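Side-chain contacts in glutamate receptor IIB (Drosophila melanogaster, PDB 4WXJ), which probably acts as a glutamate-gated cation channel subunit of the postsynaptic membrane, seen here as its isolated ligand-binding domain holding glutamate: residues 96-101 and 147-152; 201-206 and 224-229. One frame throughout, in Å; residues are numbered along the deposited sequence.

Contact 1 joins the loop 96-101 to the start of helix 149-155 across the bound glutamate, and contact 2 joins helix 201-208 to the long strand 214-230; their centres lie about 10 Å apart. Along the chain they come in series, contact 1 closing before contact 2 opens. In space they touch: Ile99 N to His225 O, at 3.0 Å, and Leu97 O to Gly227 N, at 3.2 Å, run loop 96-101 along strand 214-230, an outermost strand of the mixed sheet. Both belong to the periplasmic-binding-protein-like fold of ionotropic glutamate receptors. Contact 1 grips the agonist directly, while contact 2 builds the wall and second shell of the same pocket.

Contact 1. Residues 96-101 and 147-152; sequences DLTITQ and GGATSV. With GLU (glutamic acid), chain C.
Thr98 and Ala149 meet beside the bound glutamate in the cleft of the clamshell ligand-binding domain, where a binding loop faces the N-terminus of helix 149-155. The direct contact is apolar and small, burying 139 Å² in all. CB of Thr98 stands 3.4 Å from CB of Ala149, tighter than usual van der Waals contact, and the Thr98 methyl and CG2 of Thr100 also lie against this one CB. At the margin, CG2 of Thr100 approaches CG2 of Val152 at 4.4 Å.

Hydrogen bonds reach the ligand from both segments. From 96-101, the ammonium N donates to Asp96 O and to Thr98 OG1, while Thr98 N points almost straight at ligand O (2.9 Å, 167°). Turned beside its own backbone N (chi1 -55°), OG1 accepts from the ligand ammonium next to the amide that donates to ligand O. Glu200, which is bonded to Thr98 OG1 and to the ligand, and Arg103, which binds the ligand and Thr98 O, complete this end.

From the helix, Ala149 N meets ligand OXT at 2.8 Å along a bent path (134°), whereas Thr150 N reaches OE2 more directly. Gly148 occupies the N-cap position, its CA 3.6 Å from ligand OXT. Two successive amides at a helix start thus serve different carboxylates of one ligand, and the helix end would probably help to stabilise their charge. The side chain of Thr150 adds a second hold on the distal carboxylate, OG1 donating to OE1 at 2.6 Å.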
# COMPACT_ATOMS: atom_id res chain seq x y z
N ASP A 96 -3.83 0.32 2.18
CA ASP A 96 -3.20 0.78 0.95
C ASP A 96 -3.06 -0.42 0.02
O ASP A 96 -1.96 -0.89 -0.27
CB ASP A 96 -1.83 1.42 1.20
CG ASP A 96 -0.94 0.58 2.09
OD1 ASP A 96 -1.47 -0.10 3.00
OD2 ASP A 96 0.29 0.60 1.88
N LEU A 97 -4.21 -0.92 -0.44
CA LEU A 97 -4.26 -2.14 -1.24
C LEU A 97 -4.32 -1.79 -2.71
O LEU A 97 -5.36 -1.38 -3.23
CB LEU A 97 -5.47 -2.99 -0.82
CG LEU A 97 -5.54 -4.42 -1.36
CD1 LEU A 97 -4.37 -5.26 -0.86
CD2 LEU A 97 -6.86 -5.06 -0.96
N THR A 98 -3.19 -1.93 -3.39
CA THR A 98 -3.06 -1.53 -4.78
C THR A 98 -3.67 -2.57 -5.71
O THR A 98 -3.47 -3.78 -5.54
CB THR A 98 -1.60 -1.32 -5.16
OG1 THR A 98 -1.01 -0.37 -4.25
CG2 THR A 98 -1.47 -0.79 -6.59
N ILE A 99 -4.40 -2.10 -6.72
CA ILE A 99 -5.00 -2.97 -7.71
C ILE A 99 -3.94 -3.47 -8.69
O ILE A 99 -3.30 -2.67 -9.38
CB ILE A 99 -6.13 -2.26 -8.48
CG1 ILE A 99 -7.22 -1.81 -7.50
CG2 ILE A 99 -6.72 -3.19 -9.55
CD1 ILE A 99 -8.30 -0.95 -8.12
N THR A 100 -3.75 -4.78 -8.74
CA THR A 100 -2.82 -5.41 -9.67
C THR A 100 -3.53 -6.47 -10.48
O THR A 100 -4.59 -6.97 -10.09
CB THR A 100 -1.62 -6.05 -8.94
OG1 THR A 100 -2.06 -7.20 -8.21
CG2 THR A 100 -0.96 -5.06 -7.99
N GLN A 101 -2.94 -6.82 -11.62
CA GLN A 101 -3.52 -7.79 -12.53
C GLN A 101 -3.67 -9.15 -11.87
O GLN A 101 -4.70 -9.81 -12.02
CB GLN A 101 -2.66 -7.89 -13.79
CG GLN A 101 -3.09 -8.97 -14.76
CD GLN A 101 -2.27 -10.23 -14.63
OE1 GLN A 101 -1.11 -10.27 -15.03
NE2 GLN A 101 -2.86 -11.27 -14.05
N GLY A 147 7.11 -8.78 -2.86
CA GLY A 147 5.82 -9.23 -3.33
C GLY A 147 4.75 -8.14 -3.34
O GLY A 147 3.57 -8.43 -3.53
N GLY A 148 5.17 -6.89 -3.12
CA GLY A 148 4.24 -5.77 -3.11
C GLY A 148 3.91 -5.31 -4.52
O GLY A 148 4.44 -5.83 -5.50
N ALA A 149 3.03 -4.31 -4.62
CA ALA A 149 2.59 -3.83 -5.93
C ALA A 149 3.67 -3.03 -6.65
O ALA A 149 3.68 -2.97 -7.88
CB ALA A 149 1.34 -2.98 -5.77
N THR A 150 4.57 -2.41 -5.89
CA THR A 150 5.65 -1.65 -6.51
C THR A 150 6.64 -2.60 -7.19
O THR A 150 7.23 -2.26 -8.22
CB THR A 150 6.38 -0.76 -5.49
OG1 THR A 150 5.45 0.19 -4.94
CG2 THR A 150 7.52 -0.00 -6.16
N SER A 151 6.82 -3.78 -6.61
CA SER A 151 7.60 -4.83 -7.26
C SER A 151 6.97 -5.21 -8.59
O SER A 151 7.68 -5.47 -9.57
CB SER A 151 7.70 -6.08 -6.37
OG SER A 151 8.66 -5.90 -5.35
N VAL A 152 5.64 -5.24 -8.63
CA VAL A 152 4.91 -5.59 -9.85
C VAL A 152 5.19 -4.58 -10.95
O VAL A 152 5.28 -4.94 -12.12
CB VAL A 152 3.39 -5.67 -9.60
CG1 VAL A 152 2.63 -5.90 -10.90
CG2 VAL A 152 3.07 -6.78 -8.60
N GLU C . 0.13 -0.85 -1.84
CA GLU C . 1.11 -1.90 -2.21
C GLU C . 0.41 -3.24 -2.41
O GLU C . -0.82 -3.30 -2.41
CB GLU C . 2.19 -2.02 -1.13
CG GLU C . 3.18 -0.86 -1.11
CD GLU C . 4.28 -0.98 -2.15
OE1 GLU C . 5.03 0.01 -2.33
OE2 GLU C . 4.41 -2.04 -2.80
OXT GLU C . 1.05 -4.28 -2.58

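Contact 2. Residues 201-206 and 224-229; sequences TTNLQY and KHYGIA
Tyr226 extends its ring from strand 214-230 toward the first turn of helix 201-208, and its phenol oxygen meets the hydroxyl of Thr202. The evidence for a polar contact is the 2.6 Å between Thr202 OG1 and Tyr226 OH, with the two side chains arriving from opposite directions. OG1 also lies obliquely to the ring, 3.5 Å from Tyr226 CZ, and the Thr202 methyl is farther away, with CG2 4.2 Å from Tyr226 CE2. With chi1 at 48°, OG1 sits between the backbone N and the carbonyl carbon, directed at the tyrosine, while CG2 lies anti to the carbonyl carbon.

Asn203 adds a looser flank. Its ND2 stands 3.7 Å from Tyr226 OH, which is packing distance, and its amide plane is turned 25° from the ring plane. The polar ends of this amide are engaged by Tyr21, through OD1, and by Asp96, through ND2.

The CA atoms of Thr202 and Tyr226, the nearest pair, are 10.2 Å apart, and the contact buries 101 Å², with 58 Å² on the tyrosine. Between 201-206 and 224-229, the tyrosine side chain spans nearly the whole gap. Its hydroxyl also bonds Glu200 OE1, the carboxylate oxygen that binds the glutamate, consistent with Tyr226 helping to position this first-shell acid. Tyr226 itself touches the agonist, and its ring packs on Asp96 and Thr98. It thus lines the agonist pocket, and Thr202 and Asn203 back it from the second shell, in the ionotropic glutamate receptor ligand-binding domain.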
# COMPACT_ATOMS: atom_id res chain seq x y z
N THR A 201 3.69 6.96 -3.66
CA THR A 201 3.80 8.37 -3.31
C THR A 201 3.00 8.74 -2.07
O THR A 201 3.39 9.63 -1.31
CB THR A 201 3.34 9.25 -4.48
OG1 THR A 201 2.05 8.82 -4.93
CG2 THR A 201 4.32 9.15 -5.63
N THR A 202 1.88 8.05 -1.86
CA THR A 202 1.07 8.25 -0.67
C THR A 202 1.88 7.97 0.59
O THR A 202 2.01 8.83 1.46
CB THR A 202 -0.17 7.33 -0.68
OG1 THR A 202 0.23 6.00 -1.01
CG2 THR A 202 -1.17 7.82 -1.71
N ASN A 203 2.42 6.77 0.66
CA ASN A 203 3.20 6.35 1.82
C ASN A 203 4.48 7.15 1.95
O ASN A 203 4.93 7.44 3.06
CB ASN A 203 3.53 4.86 1.72
CG ASN A 203 2.28 3.99 1.66
OD1 ASN A 203 1.27 4.31 2.29
ND2 ASN A 203 2.35 2.91 0.90
N LEU A 204 5.07 7.52 0.81
CA LEU A 204 6.28 8.32 0.80
C LEU A 204 6.03 9.68 1.43
O LEU A 204 6.82 10.15 2.25
CB LEU A 204 6.81 8.49 -0.63
CG LEU A 204 8.23 9.04 -0.75
CD1 LEU A 204 8.90 8.50 -2.00
CD2 LEU A 204 8.24 10.56 -0.77
N GLN A 205 4.91 10.30 1.05
CA GLN A 205 4.54 11.60 1.60
C GLN A 205 4.37 11.51 3.11
O GLN A 205 4.84 12.38 3.85
CB GLN A 205 3.24 12.10 0.97
CG GLN A 205 2.80 13.48 1.46
CD GLN A 205 1.39 13.84 1.04
OE1 GLN A 205 0.64 13.00 0.52
NE2 GLN A 205 1.01 15.09 1.25
N TYR A 206 3.70 10.46 3.57
CA TYR A 206 3.45 10.27 4.99
C TYR A 206 4.74 10.22 5.80
O TYR A 206 4.84 10.85 6.85
CB TYR A 206 2.66 8.98 5.23
CG TYR A 206 2.47 8.67 6.69
CD1 TYR A 206 1.45 9.26 7.43
CD2 TYR A 206 3.33 7.79 7.35
CE1 TYR A 206 1.29 8.98 8.77
CE2 TYR A 206 3.16 7.50 8.69
CZ TYR A 206 2.14 8.10 9.39
OH TYR A 206 1.98 7.82 10.73
N LYS A 224 -1.23 4.26 -10.30
CA LYS A 224 -1.72 3.18 -9.44
C LYS A 224 -2.95 3.63 -8.66
O LYS A 224 -3.19 4.83 -8.49
CB LYS A 224 -0.62 2.71 -8.50
CG LYS A 224 0.68 2.31 -9.20
CD LYS A 224 0.48 1.20 -10.23
CE LYS A 224 1.71 1.00 -11.10
NZ LYS A 224 1.42 0.20 -12.32
N HIS A 225 -3.73 2.66 -8.19
CA HIS A 225 -4.98 2.93 -7.49
C HIS A 225 -5.15 2.03 -6.27
O HIS A 225 -4.81 0.85 -6.32
CB HIS A 225 -6.18 2.72 -8.43
CG HIS A 225 -6.00 3.31 -9.80
ND1 HIS A 225 -6.26 4.62 -10.08
CD2 HIS A 225 -5.60 2.73 -10.96
CE1 HIS A 225 -6.02 4.85 -11.36
NE2 HIS A 225 -5.62 3.72 -11.92
N TYR A 226 -5.70 2.59 -5.20
CA TYR A 226 -6.14 1.80 -4.05
C TYR A 226 -7.62 1.49 -4.20
O TYR A 226 -8.43 2.37 -4.50
CB TYR A 226 -5.92 2.54 -2.73
CG TYR A 226 -4.48 2.79 -2.36
CD1 TYR A 226 -3.45 2.01 -2.87
CD2 TYR A 226 -4.15 3.80 -1.47
CE1 TYR A 226 -2.13 2.25 -2.52
CE2 TYR A 226 -2.84 4.04 -1.11
CZ TYR A 226 -1.84 3.27 -1.63
OH TYR A 226 -0.54 3.51 -1.27
N GLY A 227 -7.98 0.23 -3.97
CA GLY A 227 -9.36 -0.21 -4.03
C GLY A 227 -9.69 -1.14 -2.89
O GLY A 227 -8.81 -1.79 -2.33
N ILE A 228 -10.97 -1.19 -2.53
CA ILE A 228 -11.44 -2.16 -1.55
C ILE A 228 -11.61 -3.50 -2.23
O ILE A 228 -12.30 -3.61 -3.25
CB ILE A 228 -12.77 -1.72 -0.90
CG1 ILE A 228 -12.55 -0.46 -0.06
CG2 ILE A 228 -13.34 -2.86 -0.04
CD1 ILE A 228 -13.81 0.08 0.61
N ALA A 229 -10.97 -4.53 -1.68
CA ALA A 229 -11.04 -5.87 -2.24
C ALA A 229 -12.24 -6.62 -1.69
O ALA A 229 -12.52 -6.57 -0.49
CB ALA A 229 -9.76 -6.63 -1.95